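Putative rhamnosidase (Streptomyces avermitilis, PDB 3W5M) hydrolyses terminal non-reducing alpha-L-rhamnose residues from alpha-L-rhamnosides, releasing rhamnose from citrus flavonoids and gum arabic, and carries a calcium-dependent rhamnose-binding module. Local coordinates at residues V508-L513 / T588-H593; L486-V491 / F499-G504; V979-V984 / S1025-V1030; V1002-G1007 / A1017-G1022. One frame throughout, in Å; residues are numbered along the deposited sequence.

Interaction 1: residues V508-L513 / T588-H593; sequences VGSVRL and TGRVMH
Two antiparallel strands, 510-513 and 588-593, meet in a large beta sheet, pairing Ser510 with Arg590 and Arg512 with Thr588 as hydrogen-bonded pairs. Their directions differ by 144°, a clear twist away from exact antiparallel. Thr588 and Arg512 exchange two backbone bonds, Thr588 O taking Arg512 N at 2.8 Å and Thr588 N giving to Arg512 O at 3.0 Å; a water bridges that same Arg512 O to Thr588 OG1. Beyond the corner at Gly509, Met592 N closes on Val508 O in a nearly straight bond. Gly509 has no room for a side chain, since a CB would run into Arg590 O.

The strands belong to the concanavalin-like domain, and the side chain of Val508 lies about 11 Å from that of Asp630, which binds rhamnose. On the face shared by Ser510 and Arg590, the Arg590 chain bends at chi3 (-57°), which places NE off the line of the chain, and NH2 comes 2.8 Å from Ser510 OG in a weak, bent bond. Pro563 O accepts from the same NH2, while Met592 CE lies 3.8 Å above one guanidinium face, toward its rim. An alanine here would probably leave Ser510 OG and Pro563 O without this shared donor and take away the surface on which Met592 CE rests. Arg512 crosses Arg590 with its guanidinium plane turned 70° away; Thr588 CB lies over one face of the Arg512 guanidinium, 4.0 Å from its NH2. Arg512 forms salt bridges with Glu485 and Glu562, which would probably offset its charge beside the like charge of Arg590.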
loop_
_atom_site.group_PDB
_atom_site.type_symbol
_atom_site.label_atom_id
_atom_site.label_comp_id
_atom_site.label_asym_id
_atom_site.label_seq_id
_atom_site.Cartn_x
_atom_site.Cartn_y
_atom_site.Cartn_z
ATOM N N VAL A 508 -4.925 -1.023 9.444
ATOM C CA VAL A 508 -3.637 -0.509 8.986
ATOM C C VAL A 508 -3.624 0.986 9.168
ATOM O O VAL A 508 -4.566 1.675 8.741
ATOM C CB VAL A 508 -3.362 -0.859 7.504
ATOM C CG1 VAL A 508 -2.000 -0.327 7.055
ATOM C CG2 VAL A 508 -3.423 -2.360 7.304
ATOM N N GLY A 509 -2.535 1.485 9.749
ATOM C CA GLY A 509 -2.443 2.917 10.108
ATOM C C GLY A 509 -1.607 3.054 11.357
ATOM O O GLY A 509 -0.558 2.407 11.494
ATOM N N SER A 510 -2.031 3.918 12.278
ATOM C CA SER A 510 -1.259 4.080 13.511
ATOM C C SER A 510 -2.225 4.623 14.575
ATOM O O SER A 510 -3.358 4.940 14.266
ATOM C CB SER A 510 -0.051 5.033 13.299
ATOM O OG SER A 510 -0.465 6.299 12.822
ATOM N N VAL A 511 -1.783 4.747 15.816
ATOM C CA VAL A 511 -2.719 5.085 16.872
ATOM C C VAL A 511 -2.643 6.561 17.268
ATOM O O VAL A 511 -1.720 7.266 16.901
ATOM C CB VAL A 511 -2.538 4.159 18.100
ATOM C CG1 VAL A 511 -2.406 2.723 17.648
ATOM C CG2 VAL A 511 -1.359 4.586 18.959
ATOM N N ARG A 512 -3.651 7.023 17.975
ATOM C CA ARG A 512 -3.530 8.224 18.798
ATOM C C ARG A 512 -3.413 7.739 20.226
ATOM O O ARG A 512 -4.263 6.945 20.691
ATOM C CB ARG A 512 -4.782 9.087 18.656
ATOM C CG ARG A 512 -4.803 10.248 19.656
ATOM C CD ARG A 512 -5.823 11.316 19.292
ATOM N NE ARG A 512 -7.183 10.790 19.313
ATOM C CZ ARG A 512 -7.889 10.517 18.220
ATOM N NH1 ARG A 512 -7.374 10.727 17.013
ATOM N NH2 ARG A 512 -9.112 10.029 18.345
ATOM N N LEU A 513 -2.374 8.215 20.911
ATOM C CA LEU A 513 -2.123 7.913 22.315
ATOM C C LEU A 513 -2.479 9.159 23.108
ATOM O O LEU A 513 -2.025 10.266 22.740
ATOM C CB LEU A 513 -0.650 7.591 22.499
ATOM C CG LEU A 513 -0.105 7.393 23.906
ATOM C CD1 LEU A 513 -0.709 6.142 24.572
ATOM C CD2 LEU A 513 1.415 7.356 23.891
ATOM N N THR A 588 -6.447 4.880 20.253
ATOM C CA THR A 588 -7.489 4.829 19.218
ATOM C C THR A 588 -6.762 4.566 17.912
ATOM O O THR A 588 -5.812 5.269 17.616
ATOM C CB THR A 588 -8.237 6.161 19.155
ATOM O OG1 THR A 588 -8.782 6.456 20.467
ATOM C CG2 THR A 588 -9.362 6.116 18.135
ATOM N N GLY A 589 -7.193 3.568 17.147
ATOM C CA GLY A 589 -6.561 3.336 15.847
ATOM C C GLY A 589 -7.029 4.332 14.810
ATOM O O GLY A 589 -8.216 4.707 14.774
ATOM N N ARG A 590 -6.106 4.776 13.939
ATOM C CA ARG A 590 -6.478 5.679 12.853
ATOM C C ARG A 590 -6.228 4.901 11.574
ATOM O O ARG A 590 -5.088 4.633 11.234
ATOM C CB ARG A 590 -5.660 6.966 12.896
ATOM C CG ARG A 590 -5.881 7.730 14.207
ATOM C CD ARG A 590 -4.997 8.974 14.301
ATOM N NE ARG A 590 -3.596 8.609 14.172
ATOM C CZ ARG A 590 -2.645 9.342 13.579
ATOM N NH1 ARG A 590 -2.904 10.543 13.044
ATOM N NH2 ARG A 590 -1.400 8.855 13.533
ATOM N N VAL A 591 -7.309 4.487 10.932
ATOM C CA VAL A 591 -7.257 3.622 9.736
ATOM C C VAL A 591 -6.912 4.493 8.515
ATOM O O VAL A 591 -7.657 5.427 8.204
ATOM C CB VAL A 591 -8.627 2.964 9.521
ATOM C CG1 VAL A 591 -8.661 2.114 8.244
ATOM C CG2 VAL A 591 -8.986 2.100 10.737
ATOM N N MET A 592 -5.799 4.173 7.841
ATOM C CA MET A 592 -5.303 4.943 6.705
ATOM C C MET A 592 -5.250 4.121 5.441
ATOM O O MET A 592 -4.779 3.001 5.485
ATOM C CB MET A 592 -3.881 5.397 6.983
ATOM C CG MET A 592 -3.820 6.435 8.071
ATOM S SD MET A 592 -2.104 6.821 8.499
ATOM C CE MET A 592 -2.419 7.734 10.025
ATOM N N HIS A 593 -5.709 4.703 4.330
ATOM C CA HIS A 593 -5.593 4.057 3.000
ATOM C C HIS A 593 -5.851 5.080 1.920
ATOM O O HIS A 593 -6.148 6.251 2.204
ATOM C CB HIS A 593 -6.547 2.833 2.849
ATOM C CG HIS A 593 -7.977 3.097 3.207
ATOM N ND1 HIS A 593 -8.849 3.771 2.375
ATOM C CD2 HIS A 593 -8.712 2.698 4.279
ATOM C CE1 HIS A 593 -10.046 3.816 2.941
ATOM N NE2 HIS A 593 -9.990 3.163 4.091
HETATM O O HOH W 1 -6.633 7.820 22.104
#

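Interaction 2: residues L486-V491 / F499-G504; sequences LPARKV and FVLDLG
Leu503 CD2 presses against the backbone of Ala488, 3.5 Å from its CA, closer than carbons usually approach. The same methyl also meets Ala488 CB, which in turn lies 3.8 Å from Leu501 CD2. Farther along, Val491 lies beside Leu501, pointing the same way, with CG2 3.7 Å from Leu501 CG; its other branch, CG1, stands anti to the backbone N (chi1 179°) and touches Phe499 CD2. These apolar contacts fasten one side of a beta hairpin made by strands 480-493 and 498-503, the first of which is broken around Ala488 and Arg489.

At that interruption the backbone of Asp502 is held twice: its O receives Arg489 N at 2.7 Å, almost straight, and its N gives to Lys490 O at 3.0 Å. A water nearer the corner donates to both Pro487 O and Leu503 O. On the side of the hairpin away from the leucines, Lys490 CE passes 3.8 Å from Asp502 OD2, but the ammonium itself stays apart, and any attraction between the opposite charges is probably long-range.

The carboxylate has closer commitments. Asp502 OD1 accepts Gly504 N at 2.6 Å from above the carboxylate plane, an Asx turn at the corner by Gly504, and the same oxygen forms a salt bridge with Arg571 NE. Gly504 has a positive phi (84°), and a CB there would strike Arg489 CD, which lies against its CA. In the second shell, backbone bonds from Phe499, Leu501 and Leu503 to strand 572-576 and Arg571 set the position of strand 499-503.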
loop_
_atom_site.group_PDB
_atom_site.type_symbol
_atom_site.label_atom_id
_atom_site.label_comp_id
_atom_site.label_asym_id
_atom_site.label_seq_id
_atom_site.Cartn_x
_atom_site.Cartn_y
_atom_site.Cartn_z
ATOM N N LEU A 486 -10.784 3.661 15.154
ATOM C CA LEU A 486 -11.251 2.489 15.897
ATOM C C LEU A 486 -10.870 2.626 17.359
ATOM O O LEU A 486 -9.712 2.421 17.707
ATOM C CB LEU A 486 -10.641 1.189 15.336
ATOM C CG LEU A 486 -11.026 0.719 13.920
ATOM C CD1 LEU A 486 -10.234 -0.512 13.502
ATOM C CD2 LEU A 486 -12.529 0.447 13.811
ATOM N N PRO A 487 -11.842 2.952 18.235
ATOM C CA PRO A 487 -11.474 3.068 19.660
ATOM C C PRO A 487 -11.113 1.689 20.194
ATOM O O PRO A 487 -11.631 0.704 19.703
ATOM C CB PRO A 487 -12.766 3.574 20.331
ATOM C CG PRO A 487 -13.628 4.082 19.229
ATOM C CD PRO A 487 -13.251 3.309 17.988
ATOM N N ALA A 488 -10.221 1.605 21.171
ATOM C CA ALA A 488 -9.899 0.332 21.788
ATOM C C ALA A 488 -11.182 -0.210 22.416
ATOM O O ALA A 488 -11.966 0.561 22.969
ATOM C CB ALA A 488 -8.824 0.509 22.825
ATOM N N ARG A 489 -11.410 -1.513 22.280
ATOM C CA ARG A 489 -12.655 -2.134 22.715
ATOM C C ARG A 489 -12.506 -2.752 24.092
ATOM O O ARG A 489 -13.501 -2.970 24.783
ATOM C CB ARG A 489 -13.086 -3.204 21.713
ATOM C CG ARG A 489 -13.438 -2.645 20.348
ATOM C CD ARG A 489 -13.845 -3.748 19.378
ATOM N NE ARG A 489 -15.202 -4.301 19.557
ATOM C CZ ARG A 489 -16.283 -3.638 19.987
ATOM N NH1 ARG A 489 -16.234 -2.342 20.310
ATOM N NH2 ARG A 489 -17.435 -4.285 20.094
ATOM N N LYS A 490 -11.266 -3.053 24.475
ATOM C CA LYS A 490 -10.932 -3.551 25.813
ATOM C C LYS A 490 -9.434 -3.449 26.093
ATOM O O LYS A 490 -8.606 -3.381 25.170
ATOM C CB LYS A 490 -11.379 -5.005 26.007
ATOM C CG LYS A 490 -10.594 -6.010 25.191
ATOM C CD LYS A 490 -10.771 -7.407 25.753
ATOM C CE LYS A 490 -10.301 -8.420 24.733
ATOM N NZ LYS A 490 -10.234 -9.810 25.256
ATOM N N VAL A 491 -9.112 -3.460 27.383
ATOM C CA VAL A 491 -7.752 -3.394 27.895
ATOM C C VAL A 491 -7.535 -4.633 28.754
ATOM O O VAL A 491 -8.343 -4.933 29.641
ATOM C CB VAL A 491 -7.563 -2.125 28.763
ATOM C CG1 VAL A 491 -6.152 -2.047 29.329
ATOM C CG2 VAL A 491 -7.870 -0.882 27.957
ATOM N N PHE A 499 0.254 -3.823 29.101
ATOM C CA PHE A 499 -1.161 -3.764 28.769
ATOM C C PHE A 499 -1.357 -4.057 27.292
ATOM O O PHE A 499 -0.515 -3.681 26.464
ATOM C CB PHE A 499 -1.744 -2.394 29.120
ATOM C CG PHE A 499 -1.637 -2.055 30.587
ATOM C CD1 PHE A 499 -0.452 -1.527 31.110
ATOM C CD2 PHE A 499 -2.706 -2.298 31.451
ATOM C CE1 PHE A 499 -0.338 -1.230 32.462
ATOM C CE2 PHE A 499 -2.605 -1.998 32.806
ATOM C CZ PHE A 499 -1.418 -1.467 33.314
ATOM N N VAL A 500 -2.444 -4.754 26.975
ATOM C CA VAL A 500 -2.768 -5.095 25.589
ATOM C C VAL A 500 -4.158 -4.551 25.299
ATOM O O VAL A 500 -5.116 -4.853 26.022
ATOM C CB VAL A 500 -2.670 -6.616 25.318
ATOM C CG1 VAL A 500 -3.111 -6.919 23.890
ATOM C CG2 VAL A 500 -1.258 -7.134 25.554
ATOM N N LEU A 501 -4.269 -3.698 24.277
ATOM C CA LEU A 501 -5.544 -3.092 23.938
ATOM C C LEU A 501 -5.995 -3.658 22.601
ATOM O O LEU A 501 -5.207 -3.711 21.644
ATOM C CB LEU A 501 -5.466 -1.556 23.909
ATOM C CG LEU A 501 -5.336 -0.794 25.243
ATOM C CD1 LEU A 501 -3.937 -0.912 25.817
ATOM C CD2 LEU A 501 -5.762 0.665 25.138
ATOM N N ASP A 502 -7.242 -4.113 22.568
ATOM C CA ASP A 502 -7.833 -4.773 21.408
ATOM C C ASP A 502 -8.718 -3.792 20.677
ATOM O O ASP A 502 -9.659 -3.249 21.249
ATOM C CB ASP A 502 -8.666 -5.960 21.860
ATOM C CG ASP A 502 -9.260 -6.756 20.705
ATOM O OD1 ASP A 502 -9.068 -6.419 19.519
ATOM O OD2 ASP A 502 -9.911 -7.778 21.002
ATOM N N LEU A 503 -8.388 -3.552 19.406
ATOM C CA LEU A 503 -9.155 -2.650 18.569
ATOM C C LEU A 503 -10.305 -3.395 17.853
ATOM O O LEU A 503 -11.163 -2.764 17.244
ATOM C CB LEU A 503 -8.228 -1.952 17.548
ATOM C CG LEU A 503 -7.139 -0.998 18.053
ATOM C CD1 LEU A 503 -6.641 -0.126 16.920
ATOM C CD2 LEU A 503 -7.635 -0.113 19.183
ATOM N N GLY A 504 -10.284 -4.723 17.925
ATOM C CA GLY A 504 -11.408 -5.560 17.473
ATOM C C GLY A 504 -11.375 -5.826 15.985
ATOM O O GLY A 504 -12.201 -6.598 15.457
HETATM O O HOH W 2 -12.761 -0.471 17.561
HETATM O O HOH W 3 -7.121 -6.469 25.198
#

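Interaction 3: residues V979-V984 / S1025-V1030; sequences VLTCSV and SHRFTV
The guanidinium of Arg1027 has Val979 CG2 over one face, 3.5 Å above the plane and offset toward the rim, while its NH1 lies 3.6 Å from Thr981 CG2. An extended chain, with CG anti to the backbone N (chi1 -172°), carries the arginine alongside Thr981, so that the methyls of two residues on the neighbouring strand line its path. On the other face of the sheet, the ring of Phe1028 is met at its edge: Leu980 O lies in the ring plane, 3.9 Å from CD1, and Cys982 SG approaches CE1 at 4.3 Å. The sulfur also sits at the edge of the His1026 imidazole, 5.0 Å from its centroid and 78° off the ring normal, so that it touches the edges of both rings.

His1026 is fixed from beyond the pair, its NE2 bonded to Gly1022 O and its ND1 to His1006 ND1, with the two imidazoles steeply inclined. Both ring nitrogens therefore have polar partners although the residue is buried.

The backbones hold a regular antiparallel register. Leu980 and Phe1028 exchange two bonds, N to O, each of 2.8 Å; Cys982 and His1026 do the same, and Thr981 CA adds a close CH···O approach to His1026 O. The faces differ. Arg1027, Thr981 and Ser1025 lie on the more accessible one, with Val979 among them, whereas Leu980 and Phe1028 turn inward against Ile994 of strand 989-995, which belongs to the opposing sheet. One more accessible face and one buried against a second sheet is the arrangement of a two-sheet beta-sandwich, here the C-terminal domain of the rhamnosidase.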
loop_
_atom_site.group_PDB
_atom_site.type_symbol
_atom_site.label_atom_id
_atom_site.label_comp_id
_atom_site.label_asym_id
_atom_site.label_seq_id
_atom_site.Cartn_x
_atom_site.Cartn_y
_atom_site.Cartn_z
ATOM N N VAL A 979 -39.128 -13.216 -5.019
ATOM C CA VAL A 979 -39.267 -11.846 -5.484
ATOM C C VAL A 979 -37.864 -11.237 -5.679
ATOM O O VAL A 979 -37.002 -11.349 -4.801
ATOM C CB VAL A 979 -40.180 -11.008 -4.545
ATOM C CG1 VAL A 979 -39.726 -11.088 -3.092
ATOM C CG2 VAL A 979 -40.295 -9.555 -4.997
ATOM N N LEU A 980 -37.630 -10.644 -6.849
ATOM C CA LEU A 980 -36.419 -9.863 -7.095
ATOM C C LEU A 980 -36.805 -8.440 -7.477
ATOM O O LEU A 980 -37.672 -8.235 -8.336
ATOM C CB LEU A 980 -35.570 -10.502 -8.198
ATOM C CG LEU A 980 -34.401 -9.712 -8.825
ATOM C CD1 LEU A 980 -33.258 -9.475 -7.846
ATOM C CD2 LEU A 980 -33.889 -10.506 -10.004
ATOM N N THR A 981 -36.195 -7.450 -6.824
ATOM C CA THR A 981 -36.302 -6.074 -7.304
ATOM C C THR A 981 -34.893 -5.646 -7.724
ATOM O O THR A 981 -33.892 -6.194 -7.247
ATOM C CB THR A 981 -36.847 -5.095 -6.243
ATOM O OG1 THR A 981 -36.074 -5.209 -5.045
ATOM C CG2 THR A 981 -38.327 -5.368 -5.916
ATOM N N CYS A 982 -34.810 -4.690 -8.636
ATOM C CA CYS A 982 -33.511 -4.164 -8.997
ATOM C C CYS A 982 -33.643 -2.755 -9.499
ATOM O O CYS A 982 -34.740 -2.298 -9.844
ATOM C CB CYS A 982 -32.791 -5.085 -10.001
ATOM S SG CYS A 982 -33.653 -5.370 -11.562
ATOM N N SER A 983 -32.521 -2.048 -9.483
ATOM C CA SER A 983 -32.450 -0.680 -9.961
ATOM C C SER A 983 -31.289 -0.652 -10.950
ATOM O O SER A 983 -30.186 -1.091 -10.625
ATOM C CB SER A 983 -32.257 0.291 -8.787
ATOM O OG SER A 983 -32.247 1.642 -9.223
ATOM N N VAL A 984 -31.577 -0.193 -12.168
ATOM C CA VAL A 984 -30.645 -0.185 -13.298
ATOM C C VAL A 984 -30.574 1.261 -13.788
ATOM O O VAL A 984 -31.611 1.884 -14.034
ATOM C CB VAL A 984 -31.141 -1.112 -14.441
ATOM C CG1 VAL A 984 -30.247 -1.020 -15.668
ATOM C CG2 VAL A 984 -31.202 -2.556 -13.965
ATOM N N SER A 1025 -36.541 0.982 -12.039
ATOM C CA SER A 1025 -36.832 0.129 -10.881
ATOM C C SER A 1025 -37.741 -1.005 -11.306
ATOM O O SER A 1025 -38.894 -0.779 -11.632
ATOM C CB SER A 1025 -37.552 0.909 -9.782
ATOM O OG SER A 1025 -36.806 2.036 -9.357
ATOM N N HIS A 1026 -37.225 -2.222 -11.273
ATOM C CA HIS A 1026 -37.970 -3.371 -11.763
ATOM C C HIS A 1026 -38.290 -4.343 -10.659
ATOM O O HIS A 1026 -37.615 -4.354 -9.627
ATOM C CB HIS A 1026 -37.190 -4.060 -12.861
ATOM C CG HIS A 1026 -36.608 -3.105 -13.854
ATOM N ND1 HIS A 1026 -37.351 -2.104 -14.438
ATOM C CD2 HIS A 1026 -35.350 -2.984 -14.350
ATOM C CE1 HIS A 1026 -36.581 -1.404 -15.251
ATOM N NE2 HIS A 1026 -35.362 -1.920 -15.221
ATOM N N ARG A 1027 -39.329 -5.148 -10.898
ATOM C CA ARG A 1027 -39.799 -6.159 -9.959
ATOM C C ARG A 1027 -40.147 -7.423 -10.713
ATOM O O ARG A 1027 -40.720 -7.361 -11.804
ATOM C CB ARG A 1027 -41.040 -5.672 -9.233
ATOM C CG ARG A 1027 -41.481 -6.574 -8.102
ATOM C CD ARG A 1027 -42.707 -6.004 -7.421
ATOM N NE ARG A 1027 -42.948 -6.726 -6.178
ATOM C CZ ARG A 1027 -42.478 -6.362 -4.987
ATOM N NH1 ARG A 1027 -41.748 -5.259 -4.857
ATOM N NH2 ARG A 1027 -42.752 -7.103 -3.920
ATOM N N PHE A 1028 -39.762 -8.557 -10.141
ATOM C CA PHE A 1028 -40.050 -9.868 -10.712
ATOM C C PHE A 1028 -40.535 -10.766 -9.583
ATOM O O PHE A 1028 -39.930 -10.799 -8.512
ATOM C CB PHE A 1028 -38.812 -10.461 -11.379
ATOM C CG PHE A 1028 -38.239 -9.606 -12.485
ATOM C CD1 PHE A 1028 -37.447 -8.492 -12.193
ATOM C CD2 PHE A 1028 -38.467 -9.928 -13.828
ATOM C CE1 PHE A 1028 -36.916 -7.705 -13.216
ATOM C CE2 PHE A 1028 -37.936 -9.144 -14.856
ATOM C CZ PHE A 1028 -37.154 -8.033 -14.548
ATOM N N THR A 1029 -41.635 -11.475 -9.822
ATOM C CA THR A 1029 -42.255 -12.329 -8.817
ATOM C C THR A 1029 -42.614 -13.697 -9.403
ATOM O O THR A 1029 -43.082 -13.784 -10.538
ATOM C CB THR A 1029 -43.527 -11.669 -8.257
ATOM O OG1 THR A 1029 -43.257 -10.291 -7.962
ATOM C CG2 THR A 1029 -44.012 -12.381 -6.981
ATOM N N VAL A 1030 -42.373 -14.754 -8.627
ATOM C CA VAL A 1030 -42.783 -16.125 -8.976
ATOM C C VAL A 1030 -43.496 -16.657 -7.739
ATOM O O VAL A 1030 -42.867 -16.807 -6.689
ATOM C CB VAL A 1030 -41.569 -17.027 -9.338
ATOM C CG1 VAL A 1030 -42.003 -18.239 -10.146
ATOM C CG2 VAL A 1030 -40.533 -16.251 -10.135
#

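Interaction 4: residues V1002-G1007 / A1017-G1022; sequences VQHTHG and AVFEVG
His1004 turns one face of its imidazole to Phe1019, with CD2 3.3 Å from CE1. The planes are inclined at 50°, so the pair is oblique, with Phe1019 CD1 above the centre of the imidazole. His1004 ND1 donates to His1006 O at 3.2 Å, from well above the carbonyl plane, which probably restrains the turn of the ring. An alanine here would probably leave that carbonyl without its donor and open a gap beside Phe1019 CE1.

Val1002 closes on the same phenyl from another direction: CB lies at its edge, in the ring plane, and CG1 is 3.8 Å from CZ. The second branch, CG2, reaches Ala1017 CB at 3.9 Å. At the far end, Val1021 CG2 lies 3.6 Å from Gly1007 CA, where a CB would collide with that methyl and with Glu1020 O. No hydrogen bond joins the two segments.

This fits their placing: strand 1003-1004 is the edge strand of the sheet that contains strand 1024-1030, whereas strand 1017-1021 lies in the facing one. After Gly1007 the chain crosses to that second sheet, and Phe1019 fills the space between the layers, as in the apolar core of a beta-sandwich.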
loop_
_atom_site.group_PDB
_atom_site.type_symbol
_atom_site.label_atom_id
_atom_site.label_comp_id
_atom_site.label_asym_id
_atom_site.label_seq_id
_atom_site.Cartn_x
_atom_site.Cartn_y
_atom_site.Cartn_z
ATOM N N VAL A 1002 -43.736 -16.136 -14.719
ATOM C CA VAL A 1002 -43.109 -15.035 -13.966
ATOM C C VAL A 1002 -43.804 -13.698 -14.224
ATOM O O VAL A 1002 -43.928 -13.266 -15.367
ATOM C CB VAL A 1002 -41.614 -14.897 -14.321
ATOM C CG1 VAL A 1002 -40.975 -13.747 -13.544
ATOM C CG2 VAL A 1002 -40.880 -16.201 -14.053
ATOM N N GLN A 1003 -44.269 -13.052 -13.163
ATOM C CA GLN A 1003 -44.839 -11.725 -13.291
ATOM C C GLN A 1003 -43.692 -10.712 -13.305
ATOM O O GLN A 1003 -42.733 -10.850 -12.544
ATOM C CB GLN A 1003 -45.803 -11.450 -12.142
ATOM C CG GLN A 1003 -46.996 -12.396 -12.098
ATOM C CD GLN A 1003 -47.744 -12.351 -10.773
ATOM O OE1 GLN A 1003 -47.679 -11.364 -10.032
ATOM N NE2 GLN A 1003 -48.467 -13.427 -10.470
ATOM N N HIS A 1004 -43.768 -9.716 -14.182
ATOM C CA HIS A 1004 -42.722 -8.684 -14.256
ATOM C C HIS A 1004 -43.326 -7.330 -14.584
ATOM O O HIS A 1004 -44.137 -7.226 -15.502
ATOM C CB HIS A 1004 -41.649 -9.058 -15.286
ATOM C CG HIS A 1004 -42.189 -9.339 -16.652
ATOM N ND1 HIS A 1004 -42.275 -8.375 -17.631
ATOM C CD2 HIS A 1004 -42.684 -10.477 -17.200
ATOM C CE1 HIS A 1004 -42.797 -8.904 -18.724
ATOM N NE2 HIS A 1004 -43.047 -10.180 -18.491
ATOM N N THR A 1005 -42.946 -6.299 -13.825
ATOM C CA THR A 1005 -43.462 -4.952 -14.075
ATOM C C THR A 1005 -42.957 -4.346 -15.398
ATOM O O THR A 1005 -43.718 -3.653 -16.082
ATOM C CB THR A 1005 -43.173 -3.981 -12.905
ATOM O OG1 THR A 1005 -41.764 -3.986 -12.601
ATOM C CG2 THR A 1005 -43.987 -4.375 -11.665
ATOM N N HIS A 1006 -41.693 -4.607 -15.752
ATOM C CA HIS A 1006 -41.069 -4.063 -16.974
ATOM C C HIS A 1006 -40.284 -5.118 -17.754
ATOM O O HIS A 1006 -39.976 -6.188 -17.244
ATOM C CB HIS A 1006 -40.090 -2.923 -16.650
ATOM C CG HIS A 1006 -40.677 -1.815 -15.842
ATOM N ND1 HIS A 1006 -40.243 -1.519 -14.568
ATOM C CD2 HIS A 1006 -41.640 -0.906 -16.132
ATOM C CE1 HIS A 1006 -40.922 -0.484 -14.101
ATOM N NE2 HIS A 1006 -41.779 -0.096 -15.030
ATOM N N GLY A 1007 -39.915 -4.796 -18.989
ATOM C CA GLY A 1007 -39.000 -5.654 -19.738
ATOM C C GLY A 1007 -39.723 -6.701 -20.554
ATOM O O GLY A 1007 -40.954 -6.782 -20.496
ATOM N N ALA A 1017 -36.547 -17.911 -16.439
ATOM C CA ALA A 1017 -36.981 -16.949 -17.435
ATOM C C ALA A 1017 -35.870 -15.905 -17.584
ATOM O O ALA A 1017 -35.330 -15.421 -16.582
ATOM C CB ALA A 1017 -38.277 -16.288 -16.992
ATOM N N VAL A 1018 -35.516 -15.591 -18.829
ATOM C CA VAL A 1018 -34.520 -14.575 -19.132
ATOM C C VAL A 1018 -35.248 -13.359 -19.678
ATOM O O VAL A 1018 -35.976 -13.460 -20.672
ATOM C CB VAL A 1018 -33.526 -15.066 -20.207
ATOM C CG1 VAL A 1018 -32.478 -14.001 -20.515
ATOM C CG2 VAL A 1018 -32.883 -16.383 -19.791
ATOM N N PHE A 1019 -35.041 -12.209 -19.040
ATOM C CA PHE A 1019 -35.664 -10.967 -19.466
ATOM C C PHE A 1019 -34.622 -9.980 -19.980
ATOM O O PHE A 1019 -33.458 -10.006 -19.553
ATOM C CB PHE A 1019 -36.437 -10.349 -18.306
ATOM C CG PHE A 1019 -37.589 -11.177 -17.837
ATOM C CD1 PHE A 1019 -38.812 -11.130 -18.496
ATOM C CD2 PHE A 1019 -37.460 -12.010 -16.728
ATOM C CE1 PHE A 1019 -39.885 -11.896 -18.063
ATOM C CE2 PHE A 1019 -38.536 -12.777 -16.283
ATOM C CZ PHE A 1019 -39.752 -12.718 -16.949
ATOM N N GLU A 1020 -35.025 -9.128 -20.919
ATOM C CA GLU A 1020 -34.203 -7.980 -21.302
ATOM C C GLU A 1020 -34.953 -6.769 -20.846
ATOM O O GLU A 1020 -36.146 -6.670 -21.080
ATOM C CB GLU A 1020 -33.994 -7.925 -22.812
ATOM C CG GLU A 1020 -33.199 -9.112 -23.323
ATOM C CD GLU A 1020 -32.719 -8.950 -24.755
ATOM O OE1 GLU A 1020 -33.498 -8.441 -25.597
ATOM O OE2 GLU A 1020 -31.558 -9.344 -25.028
ATOM N N VAL A 1021 -34.267 -5.855 -20.181
ATOM C CA VAL A 1021 -34.928 -4.699 -19.592
ATOM C C VAL A 1021 -34.024 -3.456 -19.734
ATOM O O VAL A 1021 -32.804 -3.572 -19.787
ATOM C CB VAL A 1021 -35.357 -5.017 -18.130
ATOM C CG1 VAL A 1021 -34.184 -4.998 -17.172
ATOM C CG2 VAL A 1021 -36.472 -4.092 -17.636
ATOM N N GLY A 1022 -34.631 -2.281 -19.840
ATOM C CA GLY A 1022 -33.870 -1.037 -19.890
ATOM C C GLY A 1022 -33.637 -0.553 -18.478
ATOM O O GLY A 1022 -33.743 -1.334 -17.526
#

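Along the chain, interaction 2 comes first, then interaction 1, and far later interaction 3, whose loop encloses interaction 4. The first two have centres about 12 Å apart and share one sheet: strand 480-493, half of the hairpin in interaction 2, also borders strand 587-594, and Gly589 O probably bonds Leu486 N. Interactions 3 and 4, with centres about 8 Å apart, belong to the C-terminal beta-sandwich, one pairing strands within a sheet and the other packing its two sheets together. Centres of interactions in the two pairs are about 41 to 50 Å apart; between them the sequence builds the helical catalytic domain, so the beta domains holding these contacts precede and follow it in the chain.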